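Local atomic coordinates of envelope glycoprotein (Bourbon virus, PDB entry 5ZKX), a protein that probably drives fusion of the viral and host-cell membranes as a trimeric class III fusion protein related to baculovirus gp64. Residues A[43-49]-A[187-193]; A[34-40]-A[195-201]. Residue numbers count along the deposited sequence, not the author numbering.

In the fold
In this chain two connections run together between two sheets: 37-43, from strand 26-36 to 44-58, and 193-199, from strand 188-192 to 200-210. Interaction 1 pairs strands 44-58 and 188-192 in an antiparallel sheet; interaction 2 pairs the ends of strands 26-36 and 200-210, which belong to a different, mixed sheet. Along the chain, interaction 1 is therefore nested inside the loop closed by interaction 2. Their centres lie about 21 Å apart. Interaction 1 is buried, with continuous backbone bonding and aromatic packing; interaction 2 is a surface contact that is largely polar. D39 and N43, hydrogen-bonded to each other, tie the two together.

Interaction 1 (A[43-49]-A[187-193]); sequences NFIIGYR and EFSYLYS
This is a buried antiparallel pairing of neighbouring strands, 44-49 with 188-192, in the sheet that also holds strand 134-148. The strand axes approach to 4.6 Å with N-to-C directions 163° apart, and both backbones keep extended β angles. F44–Y192, I46–Y190 and Y48–F188 are non-hydrogen-bonded pairs. Hydrogen-bonded pairs are I45–L191 (I45 N to L191 O 2.8 Å, L191 N to I45 O 2.9 Å) and G47–S189 (G47 N to S189 O 3.0 Å, S189 N to G47 O 2.7 Å). S193 N to N43 O (2.8 Å) and R49 N to E187 O (3.2 Å) extend the bonding at the two ends.

F44 (t), I46 (m), Y48 (p), F188 (m), Y190 (m) and Y192 (t) share one face. Y48 CB makes a CH-pi contact 3.8 Å from the F188 ring centroid, I46 CG2 lies 3.7 Å from Y190 CE1, and F44 CD1 lies 3.6 Å from Y192 CB. I45, S189 and L191 point to the other face, which helix 79-88 covers. N43 and F44 form a classic beta bulge opposite T148 of strand 134-148. Strand 44-58 here runs between 188-192 and 134-148, in what is probably the fusion domain of a gp64-like class III protein.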
ATOM      1  N   ASN A  43     -20.736  -4.007 -17.453  1.00 23.54           N
ATOM      2  CA  ASN A  43     -20.986  -5.337 -17.993  1.00 21.32           C
ATOM      3  C   ASN A  43     -21.489  -6.309 -16.937  1.00 21.41           C
ATOM      4  O   ASN A  43     -21.641  -7.499 -17.228  1.00 24.89           O
ATOM      5  CB  ASN A  43     -19.708  -5.884 -18.633  1.00 26.35           C
ATOM      6  CG  ASN A  43     -18.489  -5.699 -17.744  1.00 25.37           C
ATOM      7  OD1 ASN A  43     -18.607  -5.594 -16.522  1.00 20.89           O
ATOM      8  ND2 ASN A  43     -17.314  -5.652 -18.354  1.00 28.53           N
ATOM      9  N   PHE A  44     -21.748  -5.835 -15.722  1.00 26.93           N
ATOM     10  CA  PHE A  44     -22.099  -6.686 -14.595  1.00 27.00           C
ATOM     11  C   PHE A  44     -23.332  -6.119 -13.910  1.00 30.20           C
ATOM     12  O   PHE A  44     -23.358  -4.936 -13.555  1.00 28.34           O
ATOM     13  CB  PHE A  44     -20.936  -6.776 -13.604  1.00 25.59           C
ATOM     14  CG  PHE A  44     -21.011  -7.952 -12.679  1.00 24.37           C
ATOM     15  CD1 PHE A  44     -21.337  -9.206 -13.155  1.00 27.58           C
ATOM     16  CD2 PHE A  44     -20.728  -7.808 -11.333  1.00 28.62           C
ATOM     17  CE1 PHE A  44     -21.395 -10.289 -12.307  1.00 25.20           C
ATOM     18  CE2 PHE A  44     -20.784  -8.890 -10.481  1.00 26.06           C
ATOM     19  CZ  PHE A  44     -21.118 -10.132 -10.969  1.00 22.77           C
ATOM     20  N   ILE A  45     -24.346  -6.960 -13.727  1.00 28.23           N
ATOM     21  CA  ILE A  45     -25.577  -6.578 -13.047  1.00 26.44           C
ATOM     22  C   ILE A  45     -25.751  -7.475 -11.833  1.00 24.15           C
ATOM     23  O   ILE A  45     -25.629  -8.702 -11.936  1.00 22.91           O
ATOM     24  CB  ILE A  45     -26.800  -6.669 -13.976  1.00 30.08           C
ATOM     25  CG1 ILE A  45     -26.513  -5.976 -15.311  1.00 25.89           C
ATOM     26  CG2 ILE A  45     -28.013  -6.035 -13.312  1.00 28.35           C
ATOM     27  CD1 ILE A  45     -27.722  -5.877 -16.215  1.00 29.25           C
ATOM     28  N   ILE A  46     -26.020  -6.863 -10.685  1.00 27.43           N
ATOM     29  CA  ILE A  46     -26.269  -7.580  -9.441  1.00 30.95           C
ATOM     30  C   ILE A  46     -27.641  -7.172  -8.934  1.00 28.92           C
ATOM     31  O   ILE A  46     -27.936  -5.975  -8.825  1.00 28.35           O
ATOM     32  CB  ILE A  46     -25.190  -7.291  -8.380  1.00 26.77           C
ATOM     33  CG1 ILE A  46     -23.797  -7.550  -8.947  1.00 30.39           C
ATOM     34  CG2 ILE A  46     -25.421  -8.148  -7.145  1.00 21.40           C
ATOM     35  CD1 ILE A  46     -22.698  -7.386  -7.925  1.00 30.39           C
ATOM     36  N   GLY A  47     -28.471  -8.156  -8.637  1.00 23.58           N
ATOM     37  CA  GLY A  47     -29.793  -7.900  -8.094  1.00 21.95           C
ATOM     38  C   GLY A  47     -30.104  -8.845  -6.960  1.00 21.77           C
ATOM     39  O   GLY A  47     -29.828 -10.042  -7.038  1.00 22.65           O
ATOM     40  N   TYR A  48     -30.672  -8.298  -5.893  1.00 21.06           N
ATOM     41  CA  TYR A  48     -31.111  -9.106  -4.770  1.00 22.58           C
ATOM     42  C   TYR A  48     -32.590  -8.865  -4.508  1.00 18.81           C
ATOM     43  O   TYR A  48     -33.146  -7.825  -4.868  1.00 18.96           O
ATOM     44  CB  TYR A  48     -30.288  -8.819  -3.505  1.00 19.31           C
ATOM     45  CG  TYR A  48     -30.490  -7.456  -2.888  1.00 16.90           C
ATOM     46  CD1 TYR A  48     -31.454  -7.249  -1.911  1.00 16.85           C
ATOM     47  CD2 TYR A  48     -29.693  -6.383  -3.256  1.00 19.46           C
ATOM     48  CE1 TYR A  48     -31.633  -6.010  -1.336  1.00 17.74           C
ATOM     49  CE2 TYR A  48     -29.863  -5.137  -2.683  1.00 15.90           C
ATOM     50  CZ  TYR A  48     -30.833  -4.957  -1.724  1.00 17.68           C
ATOM     51  OH  TYR A  48     -31.008  -3.721  -1.148  1.00 20.03           O
ATOM     52  N   ARG A  49     -33.222  -9.855  -3.886  1.00 22.59           N
ATOM     53  CA  ARG A  49     -34.621  -9.758  -3.506  1.00 23.20           C
ATOM     54  C   ARG A  49     -34.907 -10.795  -2.434  1.00 24.09           C
ATOM     55  O   ARG A  49     -34.430 -11.929  -2.516  1.00 23.58           O
ATOM     56  CB  ARG A  49     -35.554  -9.968  -4.703  1.00 26.31           C
ATOM     57  CG  ARG A  49     -37.026 -10.020  -4.326  1.00 23.90           C
ATOM     58  CD  ARG A  49     -37.914 -10.079  -5.551  1.00 27.72           C
ATOM     59  NE  ARG A  49     -37.639 -11.248  -6.379  1.00 24.35           N
ATOM     60  CZ  ARG A  49     -38.035 -11.367  -7.641  1.00 25.11           C
ATOM     61  NH1 ARG A  49     -38.721 -10.386  -8.210  1.00 21.21           N
ATOM     62  NH2 ARG A  49     -37.746 -12.461  -8.333  1.00 25.26           N
ATOM     63  N   GLU A 187     -29.861 -14.577  -1.749  1.00 28.79           N
ATOM     64  CA  GLU A 187     -30.692 -13.454  -2.168  1.00 27.83           C
ATOM     65  C   GLU A 187     -30.270 -12.886  -3.513  1.00 29.05           C
ATOM     66  O   GLU A 187     -31.094 -12.274  -4.200  1.00 29.11           O
ATOM     67  CB  GLU A 187     -30.630 -12.333  -1.128  1.00 28.78           C
ATOM     68  CG  GLU A 187     -31.719 -12.363  -0.079  1.00 31.94           C
ATOM     69  CD  GLU A 187     -31.556 -11.263   0.959  1.00 32.90           C
ATOM     70  OE1 GLU A 187     -31.400 -11.586   2.156  1.00 33.41           O
ATOM     71  OE2 GLU A 187     -31.583 -10.074   0.580  1.00 35.02           O
ATOM     72  N   PHE A 188     -29.014 -13.067  -3.897  1.00 25.75           N
ATOM     73  CA  PHE A 188     -28.419 -12.303  -4.981  1.00 21.10           C
ATOM     74  C   PHE A 188     -28.377 -13.108  -6.270  1.00 21.55           C
ATOM     75  O   PHE A 188     -28.254 -14.335  -6.261  1.00 26.59           O
ATOM     76  CB  PHE A 188     -27.005 -11.854  -4.608  1.00 20.99           C
ATOM     77  CG  PHE A 188     -26.953 -10.929  -3.425  1.00 23.43           C
ATOM     78  CD1 PHE A 188     -26.862  -9.559  -3.603  1.00 22.72           C
ATOM     79  CD2 PHE A 188     -26.986 -11.428  -2.134  1.00 24.58           C
ATOM     80  CE1 PHE A 188     -26.812  -8.708  -2.518  1.00 23.37           C
ATOM     81  CE2 PHE A 188     -26.935 -10.581  -1.048  1.00 22.43           C
ATOM     82  CZ  PHE A 188     -26.850  -9.222  -1.240  1.00 22.22           C
ATOM     83  N   SER A 189     -28.485 -12.392  -7.384  1.00 20.70           N
ATOM     84  CA  SER A 189     -28.283 -12.943  -8.714  1.00 25.16           C
ATOM     85  C   SER A 189     -27.280 -12.066  -9.446  1.00 25.75           C
ATOM     86  O   SER A 189     -27.338 -10.835  -9.364  1.00 18.72           O
ATOM     87  CB  SER A 189     -29.599 -13.026  -9.503  1.00 25.63           C
ATOM     88  OG  SER A 189     -30.405 -14.098  -9.042  1.00 25.70           O
ATOM     89  N   TYR A 190     -26.355 -12.706 -10.156  1.00 25.00           N
ATOM     90  CA  TYR A 190     -25.273 -12.017 -10.841  1.00 20.25           C
ATOM     91  C   TYR A 190     -25.308 -12.359 -12.321  1.00 20.63           C
ATOM     92  O   TYR A 190     -25.393 -13.535 -12.689  1.00 19.67           O
ATOM     93  CB  TYR A 190     -23.919 -12.397 -10.252  1.00 17.11           C
ATOM     94  CG  TYR A 190     -23.841 -12.301  -8.747  1.00 18.48           C
ATOM     95  CD1 TYR A 190     -23.323 -11.173  -8.134  1.00 17.26           C
ATOM     96  CD2 TYR A 190     -24.271 -13.346  -7.941  1.00 17.99           C
ATOM     97  CE1 TYR A 190     -23.242 -11.084  -6.763  1.00 18.27           C
ATOM     98  CE2 TYR A 190     -24.193 -13.267  -6.573  1.00 18.83           C
ATOM     99  CZ  TYR A 190     -23.678 -12.131  -5.987  1.00 17.54           C
ATOM    100  OH  TYR A 190     -23.596 -12.045  -4.617  1.00 22.66           O
ATOM    101  N   LEU A 191     -25.237 -11.332 -13.163  1.00 20.69           N
ATOM    102  CA  LEU A 191     -25.182 -11.496 -14.608  1.00 24.33           C
ATOM    103  C   LEU A 191     -24.026 -10.678 -15.164  1.00 27.72           C
ATOM    104  O   LEU A 191     -23.944  -9.467 -14.927  1.00 24.38           O
ATOM    105  CB  LEU A 191     -26.493 -11.067 -15.265  1.00 21.15           C
ATOM    106  CG  LEU A 191     -26.523 -11.172 -16.787  1.00 25.36           C
ATOM    107  CD1 LEU A 191     -26.572 -12.630 -17.223  1.00 28.94           C
ATOM    108  CD2 LEU A 191     -27.699 -10.391 -17.348  1.00 22.48           C
ATOM    109  N   TYR A 192     -23.140 -11.340 -15.902  1.00 29.31           N
ATOM    110  CA  TYR A 192     -21.981 -10.705 -16.518  1.00 25.95           C
ATOM    111  C   TYR A 192     -22.086 -10.877 -18.026  1.00 25.40           C
ATOM    112  O   TYR A 192     -22.085 -12.007 -18.527  1.00 30.07           O
ATOM    113  CB  TYR A 192     -20.685 -11.314 -15.983  1.00 29.32           C
ATOM    114  CG  TYR A 192     -19.432 -10.861 -16.691  1.00 24.25           C
ATOM    115  CD1 TYR A 192     -18.720 -11.734 -17.497  1.00 22.20           C
ATOM    116  CD2 TYR A 192     -18.953  -9.569 -16.541  1.00 23.57           C
ATOM    117  CE1 TYR A 192     -17.573 -11.334 -18.142  1.00 22.46           C
ATOM    118  CE2 TYR A 192     -17.803  -9.159 -17.181  1.00 25.31           C
ATOM    119  CZ  TYR A 192     -17.117 -10.048 -17.982  1.00 26.13           C
ATOM    120  OH  TYR A 192     -15.969  -9.655 -18.628  1.00 26.63           O
ATOM    121  N   SER A 193     -22.179  -9.760 -18.746  1.00 28.71           N
ATOM    122  CA  SER A 193     -22.431  -9.767 -20.186  1.00 31.43           C
ATOM    123  C   SER A 193     -21.334  -8.989 -20.901  1.00 30.06           C
ATOM    124  O   SER A 193     -21.429  -7.766 -21.064  1.00 31.00           O
ATOM    125  CB  SER A 193     -23.807  -9.182 -20.503  1.00 33.88           C
ATOM    126  OG  SER A 193     -24.825  -9.826 -19.754  1.00 34.19           O
TER

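Interaction 2 (A[34-40]-A[195-201])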
ATOM      1  N   LYS A  34       0.734 -12.592 -25.368  1.00 23.27           N
ATOM      2  CA  LYS A  34       0.130 -11.963 -24.202  1.00 26.02           C
ATOM      3  C   LYS A  34      -1.373 -12.198 -24.238  1.00 26.77           C
ATOM      4  O   LYS A  34      -2.047 -11.779 -25.185  1.00 27.23           O
ATOM      5  CB  LYS A  34       0.451 -10.469 -24.165  1.00 26.59           C
ATOM      6  CG  LYS A  34      -0.105  -9.734 -22.962  1.00 20.94           C
ATOM      7  CD  LYS A  34       0.012  -8.235 -23.154  1.00 24.41           C
ATOM      8  CE  LYS A  34      -0.755  -7.473 -22.092  1.00 20.56           C
ATOM      9  NZ  LYS A  34      -0.583  -6.000 -22.247  1.00 19.06           N
ATOM     10  N   THR A  35      -1.891 -12.870 -23.213  1.00 28.83           N
ATOM     11  CA  THR A  35      -3.303 -13.222 -23.127  1.00 28.91           C
ATOM     12  C   THR A  35      -4.008 -12.294 -22.146  1.00 26.92           C
ATOM     13  O   THR A  35      -3.567 -12.144 -21.004  1.00 25.70           O
ATOM     14  CB  THR A  35      -3.468 -14.674 -22.679  1.00 25.17           C
ATOM     15  OG1 THR A  35      -2.587 -15.511 -23.437  1.00 19.93           O
ATOM     16  CG2 THR A  35      -4.904 -15.137 -22.879  1.00 29.36           C
ATOM     17  N   THR A  36      -5.103 -11.677 -22.592  1.00 20.42           N
ATOM     18  CA  THR A  36      -5.900 -10.796 -21.751  1.00 20.60           C
ATOM     19  C   THR A  36      -7.373 -11.178 -21.848  1.00 24.60           C
ATOM     20  O   THR A  36      -7.797 -11.885 -22.765  1.00 30.41           O
ATOM     21  CB  THR A  36      -5.718  -9.315 -22.133  1.00 21.79           C
ATOM     22  OG1 THR A  36      -6.021  -9.128 -23.520  1.00 28.71           O
ATOM     23  CG2 THR A  36      -4.290  -8.867 -21.867  1.00 22.55           C
ATOM     24  N   VAL A  37      -8.146 -10.716 -20.868  1.00 32.02           N
ATOM     25  CA  VAL A  37      -9.584 -10.961 -20.819  1.00 28.83           C
ATOM     26  C   VAL A  37     -10.314  -9.642 -20.607  1.00 32.71           C
ATOM     27  O   VAL A  37     -11.376  -9.600 -19.975  1.00 31.44           O
ATOM     28  CB  VAL A  37      -9.936 -11.978 -19.720  1.00 25.91           C
ATOM     29  CG1 VAL A  37      -9.638 -13.380 -20.202  1.00 33.29           C
ATOM     30  CG2 VAL A  37      -9.152 -11.682 -18.451  1.00 23.92           C
ATOM     31  N   GLN A  38      -9.740  -8.558 -21.117  1.00 39.57           N
ATOM     32  CA  GLN A  38     -10.266  -7.226 -20.849  1.00 40.56           C
ATOM     33  C   GLN A  38     -11.625  -7.017 -21.512  1.00 39.62           C
ATOM     34  O   GLN A  38     -11.862  -7.447 -22.644  1.00 34.29           O
ATOM     35  CB  GLN A  38      -9.271  -6.173 -21.331  1.00 38.07           C
ATOM     36  CG  GLN A  38      -9.683  -4.744 -21.063  1.00 47.13           C
ATOM     37  CD  GLN A  38      -9.148  -3.795 -22.111  1.00 64.07           C
ATOM     38  OE1 GLN A  38      -9.844  -2.883 -22.552  1.00 65.58           O
ATOM     39  NE2 GLN A  38      -7.903  -4.008 -22.523  1.00 74.31           N
ATOM     40  N   ASP A  39     -12.521  -6.352 -20.786  1.00 40.78           N
ATOM     41  CA  ASP A  39     -13.841  -5.987 -21.290  1.00 35.32           C
ATOM     42  C   ASP A  39     -14.241  -4.679 -20.628  1.00 36.71           C
ATOM     43  O   ASP A  39     -14.288  -4.603 -19.396  1.00 40.84           O
ATOM     44  CB  ASP A  39     -14.869  -7.082 -20.997  1.00 36.80           C
ATOM     45  CG  ASP A  39     -16.213  -6.806 -21.638  1.00 36.16           C
ATOM     46  OD1 ASP A  39     -16.346  -7.024 -22.862  1.00 37.86           O
ATOM     47  OD2 ASP A  39     -17.135  -6.362 -20.919  1.00 29.44           O
ATOM     48  N   ARG A  40     -14.528  -3.660 -21.432  1.00 39.49           N
ATOM     49  CA  ARG A  40     -14.721  -2.302 -20.940  1.00 42.18           C
ATOM     50  C   ARG A  40     -16.198  -1.938 -20.876  1.00 38.45           C
ATOM     51  O   ARG A  40     -16.968  -2.253 -21.787  1.00 38.31           O
ATOM     52  CB  ARG A  40     -13.991  -1.295 -21.830  1.00 49.90           C
ATOM     53  CG  ARG A  40     -12.481  -1.374 -21.750  1.00 54.10           C
ATOM     54  CD  ARG A  40     -11.849  -0.005 -21.936  1.00 65.74           C
ATOM     55  NE  ARG A  40     -10.447   0.006 -21.523  1.00 68.62           N
ATOM     56  CZ  ARG A  40      -9.421   0.052 -22.366  1.00 68.29           C
ATOM     57  NH1 ARG A  40      -9.635   0.090 -23.676  1.00 59.90           N
ATOM     58  NH2 ARG A  40      -8.180   0.057 -21.900  1.00 73.48           N
ATOM     59  N   LYS A 195     -18.885  -7.948 -24.246  1.00 50.18           N
ATOM     60  CA  LYS A 195     -19.088  -7.762 -25.680  1.00 50.50           C
ATOM     61  C   LYS A 195     -18.633  -8.989 -26.457  1.00 52.27           C
ATOM     62  O   LYS A 195     -19.375  -9.525 -27.289  1.00 54.08           O
ATOM     63  CB  LYS A 195     -18.350  -6.512 -26.162  1.00 48.99           C
ATOM     64  CG  LYS A 195     -18.375  -5.357 -25.176  1.00 55.37           C
ATOM     65  CD  LYS A 195     -19.212  -4.200 -25.696  1.00 51.64           C
ATOM     66  CE  LYS A 195     -19.281  -3.071 -24.676  1.00 59.30           C
ATOM     67  NZ  LYS A 195     -17.939  -2.744 -24.109  1.00 48.22           N
ATOM     68  N   VAL A 196     -17.415  -9.452 -26.197  1.00 38.32           N
ATOM     69  CA  VAL A 196     -16.890 -10.651 -26.833  1.00 34.22           C
ATOM     70  C   VAL A 196     -16.527 -11.657 -25.751  1.00 37.92           C
ATOM     71  O   VAL A 196     -16.213 -11.294 -24.611  1.00 35.44           O
ATOM     72  CB  VAL A 196     -15.678 -10.335 -27.734  1.00 36.79           C
ATOM     73  CG1 VAL A 196     -14.415 -10.175 -26.902  1.00 46.56           C
ATOM     74  CG2 VAL A 196     -15.509 -11.414 -28.790  1.00 41.13           C
ATOM     75  N   PHE A 197     -16.588 -12.935 -26.111  1.00 42.39           N
ATOM     76  CA  PHE A 197     -16.328 -14.023 -25.182  1.00 44.88           C
ATOM     77  C   PHE A 197     -14.899 -14.536 -25.336  1.00 44.85           C
ATOM     78  O   PHE A 197     -14.200 -14.243 -26.308  1.00 41.99           O
ATOM     79  CB  PHE A 197     -17.329 -15.166 -25.398  1.00 45.45           C
ATOM     80  CG  PHE A 197     -18.754 -14.794 -25.089  1.00 48.25           C
ATOM     81  CD1 PHE A 197     -19.622 -14.413 -26.100  1.00 47.43           C
ATOM     82  CD2 PHE A 197     -19.225 -14.824 -23.784  1.00 41.88           C
ATOM     83  CE1 PHE A 197     -20.931 -14.069 -25.818  1.00 39.64           C
ATOM     84  CE2 PHE A 197     -20.531 -14.480 -23.497  1.00 40.54           C
ATOM     85  CZ  PHE A 197     -21.385 -14.103 -24.516  1.00 43.53           C
ATOM     86  N   GLY A 198     -14.474 -15.323 -24.349  1.00 42.18           N
ATOM     87  CA  GLY A 198     -13.179 -15.970 -24.417  1.00 41.12           C
ATOM     88  C   GLY A 198     -12.041 -15.046 -24.018  1.00 42.01           C
ATOM     89  O   GLY A 198     -12.207 -14.102 -23.245  1.00 37.52           O
ATOM     90  N   THR A 199     -10.862 -15.335 -24.559  1.00 39.90           N
ATOM     91  CA  THR A 199      -9.658 -14.581 -24.260  1.00 36.06           C
ATOM     92  C   THR A 199      -9.089 -13.981 -25.536  1.00 37.60           C
ATOM     93  O   THR A 199      -9.329 -14.472 -26.641  1.00 37.91           O
ATOM     94  CB  THR A 199      -8.599 -15.465 -23.591  1.00 33.59           C
ATOM     95  OG1 THR A 199      -8.109 -16.416 -24.544  1.00 41.22           O
ATOM     96  CG2 THR A 199      -9.190 -16.205 -22.407  1.00 31.77           C
ATOM     97  N   ARG A 200      -8.329 -12.903 -25.365  1.00 38.63           N
ATOM     98  CA  ARG A 200      -7.625 -12.248 -26.458  1.00 39.62           C
ATOM     99  C   ARG A 200      -6.128 -12.475 -26.301  1.00 36.10           C
ATOM    100  O   ARG A 200      -5.591 -12.390 -25.192  1.00 31.93           O
ATOM    101  CB  ARG A 200      -7.926 -10.748 -26.496  1.00 37.80           C
ATOM    102  CG  ARG A 200      -6.938  -9.945 -27.329  1.00 40.99           C
ATOM    103  CD  ARG A 200      -7.402  -8.516 -27.558  1.00 48.30           C
ATOM    104  NE  ARG A 200      -6.939  -8.002 -28.845  1.00 63.52           N
ATOM    105  CZ  ARG A 200      -5.859  -7.241 -29.004  1.00 60.99           C
ATOM    106  NH1 ARG A 200      -5.514  -6.825 -30.216  1.00 57.45           N
ATOM    107  NH2 ARG A 200      -5.126  -6.895 -27.955  1.00 53.89           N
ATOM    108  N   ALA A 201      -5.461 -12.778 -27.414  1.00 49.95           N
ATOM    109  CA  ALA A 201      -4.026 -13.026 -27.426  1.00 52.85           C
ATOM    110  C   ALA A 201      -3.369 -12.130 -28.465  1.00 50.79           C
ATOM    111  O   ALA A 201      -3.836 -12.051 -29.606  1.00 55.14           O
ATOM    112  CB  ALA A 201      -3.717 -14.498 -27.723  1.00 43.01           C
TER
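How a sheet gives way to linkers can be followed from K34 onward. K34 contributes mainly backbone: its O lies 3.2 Å from A201 CA in a CA-H...O contact, while its NZ forms a salt bridge with D238. T35 faces A201 as an antiparallel non-hydrogen-bonded pair with CA atoms 4.4 Å apart, and its CG2 lies 3.8 Å from T199 CB. T36 makes the hydrogen-bonded pair with R200, T36 N reaching R200 O at 2.7 Å and R200 N reaching T36 O at 2.8 Å. On its other side strand 26-36 is lined by strand 256-260, with which T35 is backbone hydrogen-bonded at C257.

At V37 psi falls to 31° and the backbone leaves β geometry, although V37 CG1 still packs 3.6 Å from T199 CG2. Segment 195-201 bows outward through G198, whose phi is positive, and the two backbones separate. They meet again at D39, which points toward the partner segment: its OD1 accepts K195 N at 3.0 Å while its OD2 takes N43 ND2. R40 then offers its backbone O to K195 NZ at 2.6 Å.

The contact lies at the surface, with D39 buried within it. Past the last β bridge, the chemistry implies that the two connecting segments are held by D39 OD1–K195 N and K195 NZ–R40 O instead of by paired backbones, D39 bridging K195 to N43.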